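Local coordinates for protein putative Ribokinase II (Escherichia coli O6, PDB 3IQ0) that binds ATP and magnesium and, as a putative sugar kinase of the pfkB (ribokinase) family, probably transfers the terminal phosphate of ATP to a carbohydrate, at residues 40-45 against 295-300; 248-253 against 286-291; 280-285 against 308-313. All coordinates share one frame; numbering follows the deposited sequence.

Contact 1. Residues 40-45 against 295-300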
loop_
_atom_site.group_PDB
_atom_site.type_symbol
_atom_site.label_atom_id
_atom_site.label_comp_id
_atom_site.label_asym_id
_atom_site.label_seq_id
_atom_site.Cartn_x
_atom_site.Cartn_y
_atom_site.Cartn_z
ATOM N N PRO B 40 -10.646 -11.945 8.900
ATOM C CA PRO B 40 -11.984 -12.406 8.513
ATOM C C PRO B 40 -11.959 -13.366 7.323
ATOM O O PRO B 40 -12.709 -14.344 7.292
ATOM C CB PRO B 40 -12.721 -11.107 8.181
ATOM C CG PRO B 40 -12.035 -10.091 9.054
ATOM C CD PRO B 40 -10.582 -10.472 8.904
ATOM N N ALA B 41 -11.093 -13.081 6.349
ATOM C CA ALA B 41 -10.984 -13.917 5.155
ATOM C C ALA B 41 -10.452 -15.310 5.479
ATOM O O ALA B 41 -10.941 -16.305 4.948
ATOM C CB ALA B 41 -10.089 -13.241 4.116
ATOM N N ILE B 42 -9.442 -15.382 6.338
ATOM C CA ILE B 42 -8.883 -16.671 6.718
ATOM C C ILE B 42 -9.918 -17.454 7.532
ATOM O O ILE B 42 -10.082 -18.662 7.348
ATOM C CB ILE B 42 -7.585 -16.492 7.530
ATOM C CG1 ILE B 42 -6.587 -15.660 6.720
ATOM C CG2 ILE B 42 -6.988 -17.853 7.855
ATOM C CD1 ILE B 42 -5.379 -15.218 7.499
ATOM N N PHE B 43 -10.618 -16.763 8.425
ATOM C CA PHE B 43 -11.652 -17.397 9.238
ATOM C C PHE B 43 -12.685 -18.041 8.320
ATOM O O PHE B 43 -12.981 -19.234 8.428
ATOM C CB PHE B 43 -12.367 -16.353 10.113
ATOM C CG PHE B 43 -13.613 -16.871 10.803
ATOM C CD1 PHE B 43 -13.529 -17.525 12.030
ATOM C CD2 PHE B 43 -14.870 -16.698 10.225
ATOM C CE1 PHE B 43 -14.674 -17.998 12.676
ATOM C CE2 PHE B 43 -16.029 -17.168 10.857
ATOM C CZ PHE B 43 -15.929 -17.818 12.085
ATOM N N ILE B 44 -13.230 -17.237 7.416
ATOM C CA ILE B 44 -14.257 -17.708 6.499
ATOM C C ILE B 44 -13.764 -18.776 5.533
ATOM O O ILE B 44 -14.536 -19.635 5.116
ATOM C CB ILE B 44 -14.881 -16.525 5.711
ATOM C CG1 ILE B 44 -16.360 -16.805 5.472
ATOM C CG2 ILE B 44 -14.163 -16.308 4.393
ATOM C CD1 ILE B 44 -17.161 -16.863 6.746
ATOM N N ASP B 45 -12.487 -18.728 5.167
ATOM C CA ASP B 45 -11.962 -19.747 4.258
ATOM C C ASP B 45 -11.950 -21.093 4.992
ATOM O O ASP B 45 -12.225 -22.143 4.397
ATOM C CB ASP B 45 -10.550 -19.399 3.799
ATOM C CG ASP B 45 -10.102 -20.237 2.618
ATOM O OD1 ASP B 45 -10.807 -20.235 1.591
ATOM O OD2 ASP B 45 -9.044 -20.888 2.710
ATOM N N GLY B 295 2.255 -18.932 5.163
ATOM C CA GLY B 295 1.232 -18.217 4.428
ATOM C C GLY B 295 0.009 -18.153 5.317
ATOM O O GLY B 295 -0.462 -19.186 5.796
ATOM N N PRO B 296 -0.546 -16.952 5.531
ATOM C CA PRO B 296 -1.721 -16.699 6.371
ATOM C C PRO B 296 -2.912 -17.629 6.171
ATOM O O PRO B 296 -3.497 -18.118 7.142
ATOM C CB PRO B 296 -2.083 -15.246 6.038
ATOM C CG PRO B 296 -0.782 -14.652 5.617
ATOM C CD PRO B 296 -0.205 -15.747 4.756
HETATM N N MSE B 297 -3.265 -17.880 4.918
HETATM C CA MSE B 297 -4.424 -18.713 4.608
HETATM C C MSE B 297 -4.059 -20.047 3.974
HETATM O O MSE B 297 -4.928 -20.773 3.501
HETATM C CB MSE B 297 -5.344 -17.938 3.659
HETATM C CG MSE B 297 -6.761 -18.457 3.578
HETATM SE SE MSE B 297 -7.762 -17.515 2.245
HETATM C CE MSE B 297 -7.538 -15.723 2.926
ATOM N N GLU B 298 -2.776 -20.379 3.974
ATOM C CA GLU B 298 -2.327 -21.612 3.339
ATOM C C GLU B 298 -2.361 -22.847 4.234
ATOM O O GLU B 298 -2.066 -23.952 3.784
ATOM C CB GLU B 298 -0.917 -21.406 2.795
ATOM C CG GLU B 298 -0.785 -20.141 1.960
ATOM C CD GLU B 298 -1.782 -20.086 0.820
ATOM O OE1 GLU B 298 -1.793 -21.018 -0.010
ATOM O OE2 GLU B 298 -2.562 -19.113 0.754
ATOM N N GLY B 299 -2.731 -22.662 5.495
ATOM C CA GLY B 299 -2.764 -23.787 6.409
ATOM C C GLY B 299 -4.139 -24.303 6.789
ATOM O O GLY B 299 -4.241 -25.133 7.689
ATOM N N THR B 300 -5.191 -23.838 6.117
ATOM C CA THR B 300 -6.538 -24.304 6.443
ATOM C C THR B 300 -6.651 -25.793 6.123
ATOM O O THR B 300 -5.928 -26.304 5.263
ATOM C CB THR B 300 -7.618 -23.521 5.669
ATOM O OG1 THR B 300 -7.469 -23.748 4.264
ATOM C CG2 THR B 300 -7.500 -22.032 5.971
#
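Ile42 and Met297 are where helix 39-49 comes nearest to the loop 295-300, their CA atoms 5.3 Å apart; at Asp45 and Thr300 the CA separation has grown to 7.4 Å. The loop opens with a type I beta turn from Gly295 to Glu298, closed by the bond from Glu298 N to Gly295 O. Gly295 has a positive phi (115°) that suits glycine.

No hydrogen bond joins the two segments, and Met297, present as selenomethionine, does much of the filling. Its chi1 (-162°) sets CG anti to the backbone N, where Met297 CG lies 3.4 Å from Asp45 OD2; the bend at chi3 then lays CE against Ala41 CB (3.8 Å) and beside Ile42 CG1. Met297 SE lies 3.6 Å from Asp45 CG, the two side chains crossing at about a right angle. One residue earlier in the turn, Pro296 meets Ile42, whose CD1 touches both CB (3.6 Å) and the carbonyl O (3.5 Å) of the proline. Thr300 also faces the helix, its OG1 3.6 Å from Asp45 OD2, longer than a hydrogen bond.

Asp45 has a long, weak ion pair with Arg72, which also forms a salt bridge with Glu298, while Asp45 OD1 lies close to the carboxylate of Asp76, a like charge that may raise its proton affinity. The contact thus ties the loop between helices 276-290 and 303-312 to helix 39-49, with strand 29-37 touching Ile42 and Pro296 through Ser37, and helix 258-271 packing on Ile42 and Thr300 through Cys261.

Contact 2. Residues 248-253 against 286-291. With ATP (adenosine-5'-triphosphate), chain G.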
loop_
_atom_site.group_PDB
_atom_site.type_symbol
_atom_site.label_atom_id
_atom_site.label_comp_id
_atom_site.label_asym_id
_atom_site.label_seq_id
_atom_site.Cartn_x
_atom_site.Cartn_y
_atom_site.Cartn_z
ATOM N N TYR B 248 -1.309 -30.116 20.412
ATOM C CA TYR B 248 -0.689 -31.200 19.666
ATOM C C TYR B 248 0.708 -30.693 19.337
ATOM O O TYR B 248 0.870 -29.540 18.949
ATOM C CB TYR B 248 -1.468 -31.466 18.375
ATOM C CG TYR B 248 -2.876 -31.972 18.596
ATOM C CD1 TYR B 248 -3.120 -33.318 18.860
ATOM C CD2 TYR B 248 -3.964 -31.100 18.564
ATOM C CE1 TYR B 248 -4.410 -33.784 19.089
ATOM C CE2 TYR B 248 -5.259 -31.553 18.794
ATOM C CZ TYR B 248 -5.474 -32.893 19.055
ATOM O OH TYR B 248 -6.751 -33.342 19.296
ATOM N N PRO B 249 1.738 -31.535 19.510
ATOM C CA PRO B 249 3.105 -31.101 19.210
ATOM C C PRO B 249 3.341 -31.051 17.703
ATOM O O PRO B 249 3.102 -32.034 17.004
ATOM C CB PRO B 249 3.954 -32.164 19.900
ATOM C CG PRO B 249 3.119 -33.404 19.732
ATOM C CD PRO B 249 1.723 -32.902 20.063
ATOM N N VAL B 250 3.799 -29.904 17.201
ATOM C CA VAL B 250 4.059 -29.747 15.770
ATOM C C VAL B 250 5.199 -28.772 15.497
ATOM O O VAL B 250 5.522 -27.932 16.342
ATOM C CB VAL B 250 2.804 -29.229 15.006
ATOM C CG1 VAL B 250 1.631 -30.173 15.209
ATOM C CG2 VAL B 250 2.449 -27.831 15.475
ATOM N N GLU B 251 5.800 -28.886 14.314
ATOM C CA GLU B 251 6.889 -28.002 13.923
ATOM C C GLU B 251 6.297 -26.697 13.386
ATOM O O GLU B 251 5.974 -26.584 12.201
ATOM C CB GLU B 251 7.770 -28.671 12.857
ATOM C CG GLU B 251 7.114 -28.855 11.486
ATOM C CD GLU B 251 6.458 -30.214 11.291
ATOM O OE1 GLU B 251 5.680 -30.361 10.320
ATOM O OE2 GLU B 251 6.729 -31.131 12.097
ATOM N N GLU B 252 6.145 -25.719 14.272
ATOM C CA GLU B 252 5.578 -24.423 13.912
ATOM C C GLU B 252 6.412 -23.671 12.880
ATOM O O GLU B 252 7.633 -23.582 12.997
ATOM C CB GLU B 252 5.420 -23.567 15.168
ATOM C CG GLU B 252 4.764 -22.222 14.931
ATOM C CD GLU B 252 4.576 -21.451 16.220
ATOM O OE1 GLU B 252 5.581 -20.964 16.780
ATOM O OE2 GLU B 252 3.422 -21.345 16.678
ATOM N N VAL B 253 5.738 -23.113 11.882
ATOM C CA VAL B 253 6.404 -22.375 10.814
ATOM C C VAL B 253 5.826 -20.973 10.625
ATOM O O VAL B 253 6.554 -20.042 10.279
ATOM C CB VAL B 253 6.293 -23.144 9.480
ATOM C CG1 VAL B 253 6.798 -22.296 8.336
ATOM C CG2 VAL B 253 7.084 -24.431 9.565
ATOM N N CYS B 286 -7.107 -28.059 14.333
ATOM C CA CYS B 286 -7.070 -27.195 13.153
ATOM C C CYS B 286 -5.979 -26.139 13.327
ATOM O O CYS B 286 -5.119 -25.953 12.459
ATOM C CB CYS B 286 -8.423 -26.512 12.941
ATOM S SG CYS B 286 -8.564 -25.610 11.371
ATOM N N GLY B 287 -6.005 -25.454 14.462
ATOM C CA GLY B 287 -4.998 -24.444 14.705
ATOM C C GLY B 287 -3.601 -25.038 14.689
ATOM O O GLY B 287 -2.648 -24.382 14.273
ATOM N N ALA B 288 -3.477 -26.279 15.145
ATOM C CA ALA B 288 -2.183 -26.956 15.185
ATOM C C ALA B 288 -1.684 -27.191 13.766
ATOM O O ALA B 288 -0.522 -26.938 13.452
ATOM C CB ALA B 288 -2.308 -28.281 15.917
ATOM N N LEU B 289 -2.573 -27.689 12.914
ATOM C CA LEU B 289 -2.233 -27.947 11.524
ATOM C C LEU B 289 -1.886 -26.649 10.812
ATOM O O LEU B 289 -0.942 -26.592 10.023
ATOM C CB LEU B 289 -3.411 -28.619 10.814
ATOM C CG LEU B 289 -3.546 -30.120 11.069
ATOM C CD1 LEU B 289 -4.835 -30.643 10.456
ATOM C CD2 LEU B 289 -2.330 -30.834 10.463
ATOM N N ALA B 290 -2.662 -25.612 11.095
ATOM C CA ALA B 290 -2.474 -24.302 10.487
ATOM C C ALA B 290 -1.047 -23.761 10.570
ATOM O O ALA B 290 -0.485 -23.320 9.568
ATOM C CB ALA B 290 -3.435 -23.307 11.119
ATOM N N VAL B 291 -0.465 -23.795 11.763
ATOM C CA VAL B 291 0.878 -23.260 11.960
ATOM C C VAL B 291 2.003 -24.054 11.304
ATOM O O VAL B 291 3.148 -23.603 11.310
ATOM C CB VAL B 291 1.207 -23.094 13.477
ATOM C CG1 VAL B 291 0.082 -22.329 14.163
ATOM C CG2 VAL B 291 1.431 -24.448 14.136
HETATM P PG ATP G . -4.510 -14.420 16.573
HETATM O O1G ATP G . -3.677 -14.732 15.358
HETATM O O2G ATP G . -4.303 -13.006 17.052
HETATM O O3G ATP G . -5.993 -14.643 16.278
HETATM P PB ATP G . -4.722 -16.281 18.858
HETATM O O1B ATP G . -4.000 -16.073 20.154
HETATM O O2B ATP G . -6.178 -15.989 18.741
HETATM O O3B ATP G . -3.986 -15.442 17.698
HETATM P PA ATP G . -3.235 -18.721 18.962
HETATM O O1A ATP G . -1.943 -18.330 18.278
HETATM O O2A ATP G . -3.323 -18.761 20.440
HETATM O O3A ATP G . -4.434 -17.768 18.406
HETATM O "O5'" ATP G . -4.235 -20.120 18.412
HETATM C "C5'" ATP G . -5.056 -20.925 17.695
HETATM C "C4'" ATP G . -5.190 -22.214 18.465
HETATM O "O4'" ATP G . -4.280 -22.895 17.593
HETATM C "C3'" ATP G . -4.469 -22.451 19.838
HETATM O "O3'" ATP G . -5.278 -22.255 20.985
HETATM C "C2'" ATP G . -3.940 -23.807 19.665
HETATM O "O2'" ATP G . -4.943 -24.785 19.968
HETATM C "C1'" ATP G . -3.473 -23.853 18.242
HETATM N N9 ATP G . -2.009 -23.457 18.131
HETATM C C8 ATP G . -1.442 -22.212 17.887
HETATM N N7 ATP G . -0.101 -22.262 17.862
HETATM C C5 ATP G . 0.243 -23.531 18.077
HETATM C C6 ATP G . 1.516 -24.322 18.195
HETATM N N6 ATP G . 2.682 -23.694 18.043
HETATM N N1 ATP G . 1.447 -25.710 18.446
HETATM C C2 ATP G . 0.247 -26.408 18.611
HETATM N N3 ATP G . -0.968 -25.725 18.518
HETATM C C4 ATP G . -1.018 -24.333 18.269
#
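Val250 and Val291 meet methyl to methyl, CG2 to CG2 at 3.8 Å, and form the close-packed middle of this contact together with Ala288, whose CB lies 4.1 Å from Tyr248 CB. Val250 CG2 also rests on the carbonyl O of Ala288. The adenine of ATP builds on this apolar patch: Val291 CG1 lies 3.7 Å from N7, and Val250 CG2 is 3.8 Å from N1. Gly287 lets the ribose come close, its CA 3.4 Å from O4', where a CB would clash.

Toward Val253 the packing gives way to an exposed edge with polar contacts. A hydrogen bond runs from Val253 N to Val291 O (2.7 Å). Beside it the exposed Glu252 extends with CG anti to the backbone N (chi1 -177°); CG passes Val291 CB, and OE2 accepts a bond from ATP N6 (2.8 Å) that is noticeably bent, with an N-H...O angle of 143°.

The chemistry combines apolar contacts to the base with a carboxylate acceptor for its amino group. An adenine amino group can donate there, whereas the carbonyl of a guanine could not, consistent with a preference for ATP.

Contact 3. Residues 280-285 against 308-313. With ATP (adenosine-5'-triphosphate), chain G.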
loop_
_atom_site.group_PDB
_atom_site.type_symbol
_atom_site.label_atom_id
_atom_site.label_comp_id
_atom_site.label_asym_id
_atom_site.label_seq_id
_atom_site.Cartn_x
_atom_site.Cartn_y
_atom_site.Cartn_z
ATOM N N LEU B 280 -14.008 -28.574 20.318
ATOM C CA LEU B 280 -12.794 -28.013 20.884
ATOM C C LEU B 280 -11.554 -28.783 20.432
ATOM O O LEU B 280 -10.517 -28.181 20.145
ATOM C CB LEU B 280 -12.864 -27.999 22.414
ATOM C CG LEU B 280 -11.734 -27.216 23.087
ATOM C CD1 LEU B 280 -11.891 -25.738 22.782
ATOM C CD2 LEU B 280 -11.760 -27.448 24.592
ATOM N N GLN B 281 -11.646 -30.108 20.367
ATOM C CA GLN B 281 -10.493 -30.885 19.938
ATOM C C GLN B 281 -10.222 -30.642 18.452
ATOM O O GLN B 281 -9.071 -30.595 18.034
ATOM C CB GLN B 281 -10.705 -32.386 20.201
ATOM C CG GLN B 281 -11.493 -33.129 19.137
ATOM C CD GLN B 281 -11.610 -34.625 19.427
ATOM O OE1 GLN B 281 -10.607 -35.323 19.598
ATOM N NE2 GLN B 281 -12.840 -35.119 19.481
ATOM N N TYR B 282 -11.283 -30.491 17.660
ATOM C CA TYR B 282 -11.140 -30.242 16.221
ATOM C C TYR B 282 -10.566 -28.851 15.959
ATOM O O TYR B 282 -9.682 -28.689 15.120
ATOM C CB TYR B 282 -12.487 -30.398 15.508
ATOM C CG TYR B 282 -12.724 -31.807 15.007
ATOM C CD1 TYR B 282 -12.768 -32.881 15.891
ATOM C CD2 TYR B 282 -12.839 -32.074 13.644
ATOM C CE1 TYR B 282 -12.914 -34.183 15.434
ATOM C CE2 TYR B 282 -12.985 -33.374 13.175
ATOM C CZ TYR B 282 -13.018 -34.424 14.078
ATOM O OH TYR B 282 -13.133 -35.719 13.627
ATOM N N ALA B 283 -11.072 -27.851 16.679
ATOM C CA ALA B 283 -10.570 -26.491 16.526
ATOM C C ALA B 283 -9.096 -26.497 16.914
ATOM O O ALA B 283 -8.254 -25.966 16.196
ATOM C CB ALA B 283 -11.344 -25.531 17.426
ATOM N N ASN B 284 -8.797 -27.110 18.056
ATOM C CA ASN B 284 -7.432 -27.202 18.566
ATOM C C ASN B 284 -6.509 -27.839 17.529
ATOM O O ASN B 284 -5.422 -27.335 17.254
ATOM C CB ASN B 284 -7.427 -28.016 19.869
ATOM C CG ASN B 284 -6.045 -28.139 20.484
ATOM O OD1 ASN B 284 -5.262 -27.192 20.483
ATOM N ND2 ASN B 284 -5.748 -29.313 21.035
ATOM N N ALA B 285 -6.953 -28.947 16.953
ATOM C CA ALA B 285 -6.180 -29.642 15.937
ATOM C C ALA B 285 -6.044 -28.774 14.689
ATOM O O ALA B 285 -4.990 -28.756 14.057
ATOM C CB ALA B 285 -6.847 -30.961 15.584
ATOM N N THR B 308 -7.866 -37.257 10.690
ATOM C CA THR B 308 -6.701 -38.119 10.586
ATOM C C THR B 308 -5.564 -37.596 11.461
ATOM O O THR B 308 -4.859 -38.371 12.109
ATOM C CB THR B 308 -6.232 -38.211 9.129
ATOM O OG1 THR B 308 -6.013 -36.892 8.620
ATOM C CG2 THR B 308 -7.275 -38.902 8.279
ATOM N N PHE B 309 -5.387 -36.280 11.480
ATOM C CA PHE B 309 -4.349 -35.661 12.297
ATOM C C PHE B 309 -4.536 -36.130 13.738
ATOM O O PHE B 309 -3.604 -36.609 14.383
ATOM C CB PHE B 309 -4.477 -34.136 12.227
ATOM C CG PHE B 309 -3.501 -33.396 13.100
ATOM C CD1 PHE B 309 -2.152 -33.319 12.759
ATOM C CD2 PHE B 309 -3.932 -32.764 14.261
ATOM C CE1 PHE B 309 -1.249 -32.619 13.564
ATOM C CE2 PHE B 309 -3.042 -32.063 15.071
ATOM C CZ PHE B 309 -1.701 -31.990 14.723
ATOM N N ILE B 310 -5.761 -35.990 14.233
ATOM C CA ILE B 310 -6.102 -36.397 15.589
ATOM C C ILE B 310 -5.881 -37.896 15.765
ATOM O O ILE B 310 -5.222 -38.320 16.714
ATOM C CB ILE B 310 -7.575 -36.067 15.903
ATOM C CG1 ILE B 310 -7.781 -34.554 15.871
ATOM C CG2 ILE B 310 -7.966 -36.644 17.255
ATOM C CD1 ILE B 310 -9.229 -34.145 15.992
ATOM N N GLN B 311 -6.437 -38.690 14.853
ATOM C CA GLN B 311 -6.294 -40.142 14.906
ATOM C C GLN B 311 -4.842 -40.506 15.072
ATOM O O GLN B 311 -4.373 -40.768 16.183
ATOM C CB GLN B 311 -6.768 -40.809 13.615
ATOM C CG GLN B 311 -8.246 -40.771 13.349
ATOM C CD GLN B 311 -8.619 -41.595 12.130
ATOM O OE1 GLN B 311 -7.841 -41.691 11.175
ATOM N NE2 GLN B 311 -9.816 -42.183 12.145
ATOM N N ARG B 312 -4.144 -40.522 13.939
ATOM C CA ARG B 312 -2.726 -40.866 13.873
ATOM C C ARG B 312 -2.015 -40.680 15.192
ATOM O O ARG B 312 -1.290 -41.570 15.636
ATOM C CB ARG B 312 -2.006 -40.026 12.807
ATOM C CG ARG B 312 -2.320 -40.416 11.368
ATOM C CD ARG B 312 -1.364 -39.718 10.395
ATOM N NE ARG B 312 -0.068 -40.391 10.265
ATOM C CZ ARG B 312 1.014 -39.822 9.734
ATOM N NH1 ARG B 312 0.960 -38.570 9.295
ATOM N NH2 ARG B 312 2.141 -40.508 9.608
ATOM N N HIS B 313 -2.230 -39.524 15.811
ATOM C CA HIS B 313 -1.593 -39.174 17.077
ATOM C C HIS B 313 -2.281 -39.658 18.360
ATOM O O HIS B 313 -3.504 -39.931 18.353
ATOM C CB HIS B 313 -1.419 -37.652 17.127
ATOM C CG HIS B 313 -1.565 -37.070 18.498
ATOM N ND1 HIS B 313 -2.682 -37.285 19.279
ATOM C CD2 HIS B 313 -0.751 -36.259 19.217
ATOM C CE1 HIS B 313 -2.552 -36.631 20.421
ATOM N NE2 HIS B 313 -1.389 -35.998 20.409
HETATM P PG ATP G . -4.510 -14.420 16.573
HETATM O O1G ATP G . -3.677 -14.732 15.358
HETATM O O2G ATP G . -4.303 -13.006 17.052
HETATM O O3G ATP G . -5.993 -14.643 16.278
HETATM P PB ATP G . -4.722 -16.281 18.858
HETATM O O1B ATP G . -4.000 -16.073 20.154
HETATM O O2B ATP G . -6.178 -15.989 18.741
HETATM O O3B ATP G . -3.986 -15.442 17.698
HETATM P PA ATP G . -3.235 -18.721 18.962
HETATM O O1A ATP G . -1.943 -18.330 18.278
HETATM O O2A ATP G . -3.323 -18.761 20.440
HETATM O O3A ATP G . -4.434 -17.768 18.406
HETATM O "O5'" ATP G . -4.235 -20.120 18.412
HETATM C "C5'" ATP G . -5.056 -20.925 17.695
HETATM C "C4'" ATP G . -5.190 -22.214 18.465
HETATM O "O4'" ATP G . -4.280 -22.895 17.593
HETATM C "C3'" ATP G . -4.469 -22.451 19.838
HETATM O "O3'" ATP G . -5.278 -22.255 20.985
HETATM C "C2'" ATP G . -3.940 -23.807 19.665
HETATM O "O2'" ATP G . -4.943 -24.785 19.968
HETATM C "C1'" ATP G . -3.473 -23.853 18.242
HETATM N N9 ATP G . -2.009 -23.457 18.131
HETATM C C8 ATP G . -1.442 -22.212 17.887
HETATM N N7 ATP G . -0.101 -22.262 17.862
HETATM C C5 ATP G . 0.243 -23.531 18.077
HETATM C C6 ATP G . 1.516 -24.322 18.195
HETATM N N6 ATP G . 2.682 -23.694 18.043
HETATM N N1 ATP G . 1.447 -25.710 18.446
HETATM C C2 ATP G . 0.247 -26.408 18.611
HETATM N N3 ATP G . -0.968 -25.725 18.518
HETATM C C4 ATP G . -1.018 -24.333 18.269
#
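Ile310 reaches helix 276-290 with CG1 anti to its own carbonyl carbon and an extended chi2 of 173°, which carries CD1 out to the ring of Tyr282. In Phe309, CG is anti to the backbone N and so lies on the side of Ala285 of the other helix. The short helical segments 280-285 and 308-312 run nearly perpendicular, at 98°, with their axes 10.3 Å apart at closest approach.

Ile310 CD1 sits over one face of the Tyr282 ring, 4.1 Å from its centroid and 27° off the normal, a CH-pi contact. Ala285 CB fits into the notch where Phe309 and Ile310 meet, 3.7 Å from Ile310 CG1 and equally close to Phe309 CD2; it meets the Phe309 ring at the edge, near its plane. Gln281 flanks the isoleucine from the partly exposed side, its OE1 3.8 Å from Ile310 CG2 and its side chain crossing Ile310 at about a right angle. No hydrogen bond links the two helices here, so the join rests on shape and apolar contact.

Within segment 280-285, Asn284 serves the nucleotide instead: its OD1 is modelled only 2.5 Å from the ribose O2' of ATP, too short for the exact length to be relied on, and its ND2 is held by the carbonyl of Glu246. Tyr248, from the loop after strand 242-245, packs on Ala285 and Ile310 and meets Phe309 edge to face. Tyr282 stacks edge to face with Phe274 and touches Cys269 of helix 258-271 as well as Leu303, Ile306 and Glu307 of helix 303-312, bridging those two helices.

How the contacts relate
Contact 1 is the interior one: all its touching residues are buried, near the centre of the chain, whereas contacts 2 and 3 are partly buried and lie farther out on the ATP side. Those two share helix 276-290 and both reach the nucleotide, contact 2 at the base and ribose, contact 3 at the ribose through Asn284. Tyr248 joins them, lying against Asn284, Phe309 and His313, and Leu289 also packs on Phe309. Contact 1 touches contact 2 through Gly299 and Ala290, but not contact 3. Only contact 2 has a hydrogen bond between its segments; contact 3 relies on apolar and aromatic packing, and contact 1 sets selenomethionine against a buried carboxylate.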